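Glutathione S-transferase (Pseudomonas protegens, PDB 4IKH) binds two glutathione molecules and probably catalyses the transfer of glutathione to electrophilic substrates, as a member of the glutathione S-transferase superfamily. Local coordinates at residues 13-18 with 62-67; 118-123 with 174-179; 135-140 with 144-149. All blocks are in the same frame, centred on the assembly; numbering follows the deposited sequence.

Overall arrangement
The three contacts lie in different parts of a two-domain glutathione transferase dimer. Contact 1 is partly buried and belongs to the thioredoxin-like N-terminal part, where a loop ahead of strand 23-27 meets helix 62-65. Contacts 2 and 3 both use helix 111-140, with centres about 31 Å apart, and both touch the second subunit; along the chain, contact 3 is nested inside the loop that contact 2 closes. Contact 2 is buried and wholly apolar, one tryptophan against an isoleucine and a selenomethionine. Contact 3 lies at the surface and mixes an aromatic cluster with an arginine whose guanidinium lies face-on to main-chain atoms. Contact 1 pairs buried tryptophan-phenylalanine packing with the aliphatic parts of polar side chains nearer the surface.

Contact 1: residues 13-18 with 62-67; sequences QKWPAQ and PEFLSV
Trp15 and Phe64 meet because their first torsions bring the indole edge and the phenylalanine CB together: CG of Trp15 lies beside the backbone N (chi1 -64°), whereas CG of Phe64 is anti to its own N (chi1 -175°). The six-membered end of the indole then reaches the root of the phenylalanine, with Trp15 CZ3 4.0 Å from Phe64 CB and 4.1 Å from Phe64 CD1. Each residue approaches the other's ring at its edge, near the plane, so this is edge packing and not a face stack. One indole face carries Lys14, whose CG sits 3.9 Å above the plane and over its centre. The contact fastens the loop of 13-18 to helix 62-65 of the thioredoxin-like domain, and it lies close to the glutathione site, the Phe64 side chain touching Ile73, a glutathione-binding residue. Toward the outside the packing becomes aliphatic: Lys14 CB lies 4.2 Å from Glu63 CB, and Gln13 CB is 4.4 Å from Glu63 CG. The charged ends of Lys14 and Glu63 do not pair; NZ of Lys14 instead makes a salt bridge with Asp58. Within 62-67, Ser66 OG donates to Glu63 O at 2.6 Å.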
loop_
_atom_site.group_PDB
_atom_site.type_symbol
_atom_site.label_atom_id
_atom_site.label_comp_id
_atom_site.label_asym_id
_atom_site.label_seq_id
_atom_site.Cartn_x
_atom_site.Cartn_y
_atom_site.Cartn_z
ATOM N N GLN A 13 -14.528 23.282 10.124
ATOM C CA GLN A 13 -15.628 23.610 11.019
ATOM C C GLN A 13 -15.437 22.896 12.354
ATOM O O GLN A 13 -15.948 23.338 13.386
ATOM C CB GLN A 13 -16.971 23.230 10.388
ATOM C CG GLN A 13 -18.189 23.640 11.215
ATOM C CD GLN A 13 -19.503 23.351 10.512
ATOM O OE1 GLN A 13 -19.562 23.296 9.282
ATOM N NE2 GLN A 13 -20.565 23.161 11.290
ATOM N N LYS A 14 -14.695 21.791 12.331
ATOM C CA LYS A 14 -14.378 21.060 13.551
ATOM C C LYS A 14 -12.934 21.331 13.978
ATOM O O LYS A 14 -12.630 21.369 15.174
ATOM C CB LYS A 14 -14.601 19.558 13.358
ATOM C CG LYS A 14 -14.552 18.769 14.656
ATOM C CD LYS A 14 -14.857 17.298 14.438
ATOM C CE LYS A 14 -15.524 16.685 15.667
ATOM N NZ LYS A 14 -14.762 16.893 16.936
ATOM N N TRP A 15 -12.050 21.521 13.001
ATOM C CA TRP A 15 -10.649 21.816 13.285
ATOM C C TRP A 15 -10.200 23.105 12.597
ATOM O O TRP A 15 -9.544 23.063 11.552
ATOM C CB TRP A 15 -9.762 20.638 12.869
ATOM C CG TRP A 15 -10.044 19.377 13.650
ATOM C CD1 TRP A 15 -9.654 19.100 14.931
ATOM C CD2 TRP A 15 -10.780 18.228 13.200
ATOM N NE1 TRP A 15 -10.100 17.853 15.303
ATOM C CE2 TRP A 15 -10.796 17.297 14.259
ATOM C CE3 TRP A 15 -11.429 17.896 12.006
ATOM C CZ2 TRP A 15 -11.433 16.058 14.159
ATOM C CZ3 TRP A 15 -12.062 16.666 11.909
ATOM C CH2 TRP A 15 -12.059 15.764 12.978
ATOM N N PRO A 16 -10.549 24.259 13.191
ATOM C CA PRO A 16 -10.219 25.570 12.619
ATOM C C PRO A 16 -8.721 25.832 12.708
ATOM O O PRO A 16 -8.100 25.490 13.719
ATOM C CB PRO A 16 -10.980 26.556 13.518
ATOM C CG PRO A 16 -11.964 25.724 14.293
ATOM C CD PRO A 16 -11.309 24.389 14.445
ATOM N N ALA A 17 -8.151 26.428 11.663
ATOM C CA ALA A 17 -6.708 26.636 11.605
ATOM C C ALA A 17 -6.249 27.903 12.327
ATOM O O ALA A 17 -6.558 29.020 11.903
ATOM C CB ALA A 17 -6.235 26.643 10.158
ATOM N N GLN A 18 -5.511 27.712 13.420
ATOM C CA GLN A 18 -4.840 28.811 14.104
ATOM C C GLN A 18 -3.782 29.357 13.156
ATOM O O GLN A 18 -3.502 30.557 13.139
ATOM C CB GLN A 18 -4.163 28.319 15.386
ATOM C CG GLN A 18 -4.999 27.358 16.236
ATOM C CD GLN A 18 -6.027 28.060 17.110
ATOM O OE1 GLN A 18 -5.676 28.818 18.020
ATOM N NE2 GLN A 18 -7.304 27.802 16.844
ATOM N N PRO A 62 -18.962 13.906 9.350
ATOM C CA PRO A 62 -18.962 14.372 7.957
ATOM C C PRO A 62 -17.787 15.311 7.682
ATOM O O PRO A 62 -17.246 15.319 6.571
ATOM C CB PRO A 62 -20.278 15.141 7.855
ATOM C CG PRO A 62 -21.173 14.477 8.859
ATOM C CD PRO A 62 -20.271 14.097 10.002
ATOM N N GLU A 63 -17.401 16.088 8.692
ATOM C CA GLU A 63 -16.278 17.015 8.571
ATOM C C GLU A 63 -14.961 16.297 8.256
ATOM O O GLU A 63 -14.196 16.746 7.396
ATOM C CB GLU A 63 -16.127 17.860 9.842
ATOM C CG GLU A 63 -17.276 18.833 10.102
ATOM C CD GLU A 63 -18.339 18.257 11.009
ATOM O OE1 GLU A 63 -18.595 17.038 10.933
ATOM O OE2 GLU A 63 -18.919 19.025 11.805
ATOM N N PHE A 64 -14.702 15.187 8.946
ATOM C CA PHE A 64 -13.486 14.424 8.692
ATOM C C PHE A 64 -13.597 13.690 7.358
ATOM O O PHE A 64 -12.641 13.654 6.582
ATOM C CB PHE A 64 -13.181 13.449 9.839
ATOM C CG PHE A 64 -11.871 12.709 9.679
ATOM C CD1 PHE A 64 -10.658 13.357 9.897
ATOM C CD2 PHE A 64 -11.852 11.369 9.300
ATOM C CE1 PHE A 64 -9.449 12.678 9.747
ATOM C CE2 PHE A 64 -10.648 10.684 9.147
ATOM C CZ PHE A 64 -9.445 11.340 9.372
ATOM N N LEU A 65 -14.774 13.136 7.078
ATOM C CA LEU A 65 -14.994 12.379 5.847
ATOM C C LEU A 65 -14.728 13.185 4.573
ATOM O O LEU A 65 -14.442 12.606 3.524
ATOM C CB LEU A 65 -16.406 11.795 5.813
ATOM C CG LEU A 65 -16.712 10.667 6.798
ATOM C CD1 LEU A 65 -18.094 10.083 6.541
ATOM C CD2 LEU A 65 -15.646 9.578 6.716
ATOM N N SER A 66 -14.817 14.509 4.664
ATOM C CA SER A 66 -14.591 15.364 3.501
ATOM C C SER A 66 -13.124 15.377 3.055
ATOM O O SER A 66 -12.827 15.662 1.889
ATOM C CB SER A 66 -15.097 16.789 3.761
ATOM O OG SER A 66 -14.526 17.348 4.935
ATOM N N VAL A 67 -12.207 15.074 3.976
ATOM C CA VAL A 67 -10.794 14.993 3.619
ATOM C C VAL A 67 -10.293 13.543 3.604
ATOM O O VAL A 67 -9.285 13.232 2.964
ATOM C CB VAL A 67 -9.896 15.881 4.537
ATOM C CG1 VAL A 67 -10.351 17.333 4.486
ATOM C CG2 VAL A 67 -9.892 15.369 5.975
#

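Contact 2: residues 118-123 with 174-179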
loop_
_atom_site.group_PDB
_atom_site.type_symbol
_atom_site.label_atom_id
_atom_site.label_comp_id
_atom_site.label_asym_id
_atom_site.label_seq_id
_atom_site.Cartn_x
_atom_site.Cartn_y
_atom_site.Cartn_z
ATOM N N ILE A 118 10.076 3.551 -3.409
ATOM C CA ILE A 118 8.626 3.376 -3.472
ATOM C C ILE A 118 8.287 1.896 -3.293
ATOM O O ILE A 118 7.295 1.546 -2.653
ATOM C CB ILE A 118 8.033 3.945 -4.803
ATOM C CG1 ILE A 118 8.253 5.457 -4.867
ATOM C CG2 ILE A 118 6.532 3.652 -4.911
ATOM C CD1 ILE A 118 8.081 6.048 -6.243
ATOM N N GLN A 119 9.126 1.028 -3.855
ATOM C CA GLN A 119 8.947 -0.425 -3.727
ATOM C C GLN A 119 8.922 -0.890 -2.267
ATOM O O GLN A 119 8.084 -1.718 -1.875
ATOM C CB GLN A 119 10.081 -1.138 -4.481
ATOM C CG GLN A 119 10.375 -2.563 -4.024
ATOM C CD GLN A 119 11.641 -3.125 -4.667
ATOM O OE1 GLN A 119 11.590 -3.724 -5.740
ATOM N NE2 GLN A 119 12.785 -2.947 -3.995
ATOM N N TRP A 120 9.847 -0.368 -1.463
ATOM C CA TRP A 120 9.878 -0.719 -0.043
ATOM C C TRP A 120 8.741 -0.029 0.705
ATOM O O TRP A 120 8.219 -0.570 1.679
ATOM C CB TRP A 120 11.261 -0.423 0.580
ATOM C CG TRP A 120 12.252 -1.472 0.160
ATOM C CD1 TRP A 120 13.252 -1.345 -0.756
ATOM C CD2 TRP A 120 12.256 -2.843 0.573
ATOM N NE1 TRP A 120 13.907 -2.547 -0.907
ATOM C CE2 TRP A 120 13.303 -3.484 -0.111
ATOM C CE3 TRP A 120 11.475 -3.587 1.461
ATOM C CZ2 TRP A 120 13.594 -4.835 0.069
ATOM C CZ3 TRP A 120 11.768 -4.929 1.642
ATOM C CH2 TRP A 120 12.816 -5.539 0.949
ATOM N N LEU A 121 8.355 1.163 0.250
ATOM C CA LEU A 121 7.191 1.836 0.828
ATOM C C LEU A 121 5.922 1.022 0.574
ATOM O O LEU A 121 5.075 0.883 1.463
ATOM C CB LEU A 121 7.040 3.258 0.277
ATOM C CG LEU A 121 5.714 3.977 0.579
ATOM C CD1 LEU A 121 5.552 4.320 2.049
ATOM C CD2 LEU A 121 5.564 5.236 -0.284
HETATM N N MSE A 122 5.794 0.464 -0.628
HETATM C CA MSE A 122 4.642 -0.393 -0.937
HETATM C C MSE A 122 4.665 -1.671 -0.103
HETATM O O MSE A 122 3.626 -2.130 0.363
HETATM C CB MSE A 122 4.605 -0.739 -2.420
HETATM C CG MSE A 122 4.335 0.444 -3.293
HETATM SE SE MSE A 122 2.601 1.248 -2.855
HETATM C CE MSE A 122 2.609 2.483 -4.352
ATOM N N PHE A 123 5.851 -2.244 0.081
ATOM C CA PHE A 123 6.035 -3.392 0.971
ATOM C C PHE A 123 5.460 -3.116 2.357
ATOM O O PHE A 123 4.827 -3.987 2.957
ATOM C CB PHE A 123 7.525 -3.742 1.056
ATOM C CG PHE A 123 7.862 -4.791 2.084
ATOM C CD1 PHE A 123 7.673 -6.138 1.809
ATOM C CD2 PHE A 123 8.414 -4.429 3.308
ATOM C CE1 PHE A 123 8.017 -7.116 2.745
ATOM C CE2 PHE A 123 8.756 -5.394 4.258
ATOM C CZ PHE A 123 8.546 -6.739 3.979
ATOM N N GLU A 174 22.812 0.679 6.472
ATOM C CA GLU A 174 22.450 1.663 7.484
ATOM C C GLU A 174 20.935 1.825 7.628
ATOM O O GLU A 174 20.409 1.892 8.742
ATOM C CB GLU A 174 23.065 3.004 7.127
ATOM C CG GLU A 174 24.584 2.976 7.130
ATOM C CD GLU A 174 25.164 4.365 7.101
ATOM O OE1 GLU A 174 24.651 5.222 7.855
ATOM O OE2 GLU A 174 26.114 4.607 6.323
ATOM N N TRP A 175 20.246 1.910 6.487
ATOM C CA TRP A 175 18.788 2.046 6.443
ATOM C C TRP A 175 18.248 1.178 5.315
ATOM O O TRP A 175 19.017 0.538 4.600
ATOM C CB TRP A 175 18.386 3.500 6.168
ATOM C CG TRP A 175 18.929 4.496 7.164
ATOM C CD1 TRP A 175 20.022 5.306 7.010
ATOM C CD2 TRP A 175 18.384 4.800 8.451
ATOM N NE1 TRP A 175 20.195 6.086 8.136
ATOM C CE2 TRP A 175 19.200 5.795 9.032
ATOM C CE3 TRP A 175 17.278 4.328 9.171
ATOM C CZ2 TRP A 175 18.950 6.317 10.306
ATOM C CZ3 TRP A 175 17.034 4.841 10.432
ATOM C CH2 TRP A 175 17.862 5.830 10.985
ATOM N N ILE A 176 16.930 1.177 5.135
ATOM C CA ILE A 176 16.306 0.379 4.082
ATOM C C ILE A 176 16.939 0.595 2.702
ATOM O O ILE A 176 17.216 -0.372 1.989
ATOM C CB ILE A 176 14.771 0.622 4.034
ATOM C CG1 ILE A 176 14.121 0.080 5.318
ATOM C CG2 ILE A 176 14.172 -0.014 2.781
ATOM C CD1 ILE A 176 12.648 0.465 5.541
HETATM N N MSE A 177 17.170 1.852 2.324
HETATM C CA MSE A 177 17.819 2.142 1.045
HETATM C C MSE A 177 19.353 2.221 1.157
HETATM O O MSE A 177 20.017 2.956 0.405
HETATM C CB MSE A 177 17.268 3.432 0.437
HETATM C CG MSE A 177 15.816 3.287 -0.048
HETATM SE SE MSE A 177 15.677 1.775 -1.290
HETATM C CE MSE A 177 17.050 2.334 -2.561
ATOM N N GLY A 178 19.915 1.460 2.087
ATOM C CA GLY A 178 21.357 1.462 2.277
ATOM C C GLY A 178 21.828 2.655 3.081
ATOM O O GLY A 178 21.482 2.799 4.265
ATOM N N GLU A 179 22.605 3.521 2.441
ATOM C CA GLU A 179 23.248 4.618 3.154
ATOM C C GLU A 179 22.292 5.766 3.492
ATOM O O GLU A 179 22.407 6.392 4.544
ATOM C CB GLU A 179 24.463 5.107 2.366
ATOM C CG GLU A 179 25.368 3.956 1.921
ATOM C CD GLU A 179 26.843 4.257 2.092
ATOM O OE1 GLU A 179 27.408 4.957 1.225
ATOM O OE2 GLU A 179 27.441 3.786 3.085
#
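A type I beta turn from Trp175 to Gly178, in the loop between helices 150-170 and 183-196, packs against helix 111-140 in the helical C-terminal domain of the glutathione transferase fold. Trp120 of the helix meets the two central residues of this turn, Ile176 and Met177, the latter present as selenomethionine. The turn is closed by its own backbone: Gly178 N donates to Trp175 O at 2.8 Å, and Trp175 N to Gly178 O at 2.7 Å. Outside the turn, Ile176 N is held by Asp185 and Ile176 O by His169, so both polar backbone atoms of this buried residue have partners on neighbouring parts of the domain.

The contact itself is apolar. Ile176 points its CG2 branch, anti to the backbone N, over one face of the indole; CG2 stands 4.0 Å from the centroid of the five-membered ring of Trp120 and 28° off its normal, a CH-pi geometry. The Trp120 ring also meets Phe90 of the second subunit edge-to-face, which links this intrachain packing to the dimer interface. Two folds in the side chain (chi2 -54°, chi3 -55°) bring the selenium of Met177 to the indole in an oblique Met-aromatic contact, in which its SE lies 4.0 Å from Trp120 CD1.

Contact 3: residues 135-140 with 144-149; sequences VGFFNK and REYEDK
Phe137, Phe138 and Tyr146 form an aromatic cluster in which both phenylalanines turn an edge toward the tyrosine. The Phe137 pair is offset edge-to-face, with centroids 5.9 Å apart and planes at 83°; Phe137 CZ reaches Tyr146 OH at 3.6 Å. Phe138 makes the second offset edge-to-face pair, with planes at 76°, its CE1 coming within 3.8 Å of Tyr146 CD2. The phenylalanines also pack on each other: Phe137 CD2 sits 3.6 Å above the Phe138 ring, over its centre. Different first torsions accompany this, CG of Phe137 lying anti to its backbone N and CG of Phe138 anti to its carbonyl carbon.

The polar side of the contact belongs to Arg144. Its guanidinium lies over the main chain of Asn139 and Lys140, one face carrying Asn139 O and Lys140 C. Although Arg144 NH2 is only 2.8 Å from Lys140 O, the angle is too poor for a hydrogen bond, and the same holds for NH1 and Asn139 O; the attraction is probably electrostatic, since backbone carbonyl oxygens carry partial negative charge. At the backbone, Arg144 CA makes a CA-H...O contact with Phe138 O at 3.4 Å, the angle at the hydrogen being 150°.

Across the dimer, Arg154 and Arg150 of the second subunit make cation-pi contacts with Phe137 and Tyr146 respectively. The nearest atoms of the Phe137 side chain and a bound glutathione are about 4 Å apart. The arrangement belongs to the loop that joins helix 111-140 to helix 150-170 in the GST C-terminal helical domain, at the subunit interface and beside a glutathione site.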
loop_
_atom_site.group_PDB
_atom_site.type_symbol
_atom_site.label_atom_id
_atom_site.label_comp_id
_atom_site.label_asym_id
_atom_site.label_seq_id
_atom_site.Cartn_x
_atom_site.Cartn_y
_atom_site.Cartn_z
ATOM N N VAL A 135 -2.325 -8.569 13.844
ATOM C CA VAL A 135 -1.750 -9.110 15.076
ATOM C C VAL A 135 -2.310 -8.337 16.270
ATOM O O VAL A 135 -2.648 -8.923 17.310
ATOM C CB VAL A 135 -0.199 -9.038 15.101
ATOM C CG1 VAL A 135 0.323 -9.507 16.438
ATOM C CG2 VAL A 135 0.396 -9.882 14.003
ATOM N N GLY A 136 -2.417 -7.016 16.119
ATOM C CA GLY A 136 -2.991 -6.183 17.164
ATOM C C GLY A 136 -4.438 -6.534 17.500
ATOM O O GLY A 136 -4.825 -6.558 18.673
ATOM N N PHE A 137 -5.246 -6.813 16.484
ATOM C CA PHE A 137 -6.627 -7.194 16.749
ATOM C C PHE A 137 -6.683 -8.487 17.561
ATOM O O PHE A 137 -7.381 -8.565 18.576
ATOM C CB PHE A 137 -7.432 -7.346 15.453
ATOM C CG PHE A 137 -8.865 -7.786 15.681
ATOM C CD1 PHE A 137 -9.822 -6.880 16.112
ATOM C CD2 PHE A 137 -9.243 -9.110 15.481
ATOM C CE1 PHE A 137 -11.147 -7.282 16.329
ATOM C CE2 PHE A 137 -10.561 -9.520 15.695
ATOM C CZ PHE A 137 -11.508 -8.606 16.123
ATOM N N PHE A 138 -5.929 -9.493 17.132
ATOM C CA PHE A 138 -5.997 -10.807 17.770
ATOM C C PHE A 138 -5.186 -10.984 19.060
ATOM O O PHE A 138 -5.301 -12.020 19.716
ATOM C CB PHE A 138 -5.657 -11.909 16.762
ATOM C CG PHE A 138 -6.714 -12.101 15.718
ATOM C CD1 PHE A 138 -7.951 -12.640 16.061
ATOM C CD2 PHE A 138 -6.495 -11.717 14.404
ATOM C CE1 PHE A 138 -8.948 -12.803 15.102
ATOM C CE2 PHE A 138 -7.483 -11.881 13.442
ATOM C CZ PHE A 138 -8.712 -12.428 13.792
ATOM N N ASN A 139 -4.395 -9.981 19.433
ATOM C CA ASN A 139 -3.563 -10.076 20.634
ATOM C C ASN A 139 -3.836 -8.973 21.659
ATOM O O ASN A 139 -3.551 -9.129 22.845
ATOM C CB ASN A 139 -2.076 -10.070 20.254
ATOM C CG ASN A 139 -1.176 -10.491 21.401
ATOM O OD1 ASN A 139 -1.230 -11.635 21.847
ATOM N ND2 ASN A 139 -0.333 -9.571 21.876
ATOM N N LYS A 140 -4.393 -7.859 21.199
ATOM C CA LYS A 140 -4.546 -6.681 22.046
ATOM C C LYS A 140 -6.014 -6.258 22.168
ATOM O O LYS A 140 -6.435 -5.724 23.197
ATOM C CB LYS A 140 -3.691 -5.536 21.482
ATOM C CG LYS A 140 -3.764 -4.217 22.237
ATOM C CD LYS A 140 -3.223 -4.347 23.642
ATOM C CE LYS A 140 -3.148 -2.992 24.331
ATOM N NZ LYS A 140 -2.364 -3.076 25.606
ATOM N N ARG A 144 -8.610 -10.919 20.874
ATOM C CA ARG A 144 -7.833 -11.590 21.919
ATOM C C ARG A 144 -8.636 -12.722 22.567
ATOM O O ARG A 144 -8.075 -13.753 22.943
ATOM C CB ARG A 144 -7.427 -10.571 22.993
ATOM C CG ARG A 144 -6.147 -10.902 23.756
ATOM C CD ARG A 144 -6.206 -10.425 25.210
ATOM N NE ARG A 144 -6.489 -8.995 25.353
ATOM C CZ ARG A 144 -5.567 -8.062 25.580
ATOM N NH1 ARG A 144 -4.285 -8.397 25.681
ATOM N NH2 ARG A 144 -5.924 -6.790 25.706
ATOM N N GLU A 145 -9.953 -12.525 22.672
ATOM C CA GLU A 145 -10.836 -13.450 23.389
ATOM C C GLU A 145 -11.346 -14.627 22.563
ATOM O O GLU A 145 -11.957 -15.555 23.110
ATOM C CB GLU A 145 -12.021 -12.702 23.999
ATOM C CG GLU A 145 -11.707 -12.019 25.323
ATOM C CD GLU A 145 -11.247 -10.586 25.147
ATOM O OE1 GLU A 145 -11.748 -9.912 24.217
ATOM O OE2 GLU A 145 -10.391 -10.134 25.940
ATOM N N TYR A 146 -11.098 -14.603 21.258
ATOM C CA TYR A 146 -11.512 -15.720 20.415
ATOM C C TYR A 146 -10.745 -16.957 20.873
ATOM O O TYR A 146 -9.531 -16.900 21.085
ATOM C CB TYR A 146 -11.260 -15.443 18.927
ATOM C CG TYR A 146 -12.023 -14.261 18.335
ATOM C CD1 TYR A 146 -12.697 -13.350 19.145
ATOM C CD2 TYR A 146 -12.066 -14.062 16.963
ATOM C CE1 TYR A 146 -13.376 -12.277 18.608
ATOM C CE2 TYR A 146 -12.757 -12.986 16.411
ATOM C CZ TYR A 146 -13.405 -12.097 17.242
ATOM O OH TYR A 146 -14.093 -11.023 16.709
ATOM N N GLU A 147 -11.459 -18.063 21.057
ATOM C CA GLU A 147 -10.858 -19.291 21.572
ATOM C C GLU A 147 -9.979 -19.984 20.533
ATOM O O GLU A 147 -8.863 -20.409 20.841
ATOM C CB GLU A 147 -11.945 -20.248 22.072
ATOM C CG GLU A 147 -12.871 -19.641 23.114
ATOM C CD GLU A 147 -12.186 -19.424 24.448
ATOM O OE1 GLU A 147 -11.113 -20.024 24.678
ATOM O OE2 GLU A 147 -12.722 -18.654 25.273
ATOM N N ASP A 148 -10.488 -20.106 19.311
ATOM C CA ASP A 148 -9.700 -20.646 18.211
ATOM C C ASP A 148 -8.549 -19.685 17.935
ATOM O O ASP A 148 -8.756 -18.560 17.484
ATOM C CB ASP A 148 -10.561 -20.813 16.964
ATOM C CG ASP A 148 -9.853 -21.583 15.858
ATOM O OD1 ASP A 148 -8.649 -21.880 15.997
ATOM O OD2 ASP A 148 -10.509 -21.883 14.836
ATOM N N LYS A 149 -7.335 -20.136 18.219
ATOM C CA LYS A 149 -6.166 -19.269 18.147
ATOM C C LYS A 149 -5.451 -19.343 16.798
ATOM O O LYS A 149 -4.432 -18.675 16.593
ATOM C CB LYS A 149 -5.207 -19.589 19.298
ATOM C CG LYS A 149 -5.756 -19.183 20.667
ATOM C CD LYS A 149 -5.322 -17.768 21.036
ATOM C CE LYS A 149 -6.431 -17.002 21.746
ATOM N NZ LYS A 149 -7.120 -17.823 22.771
#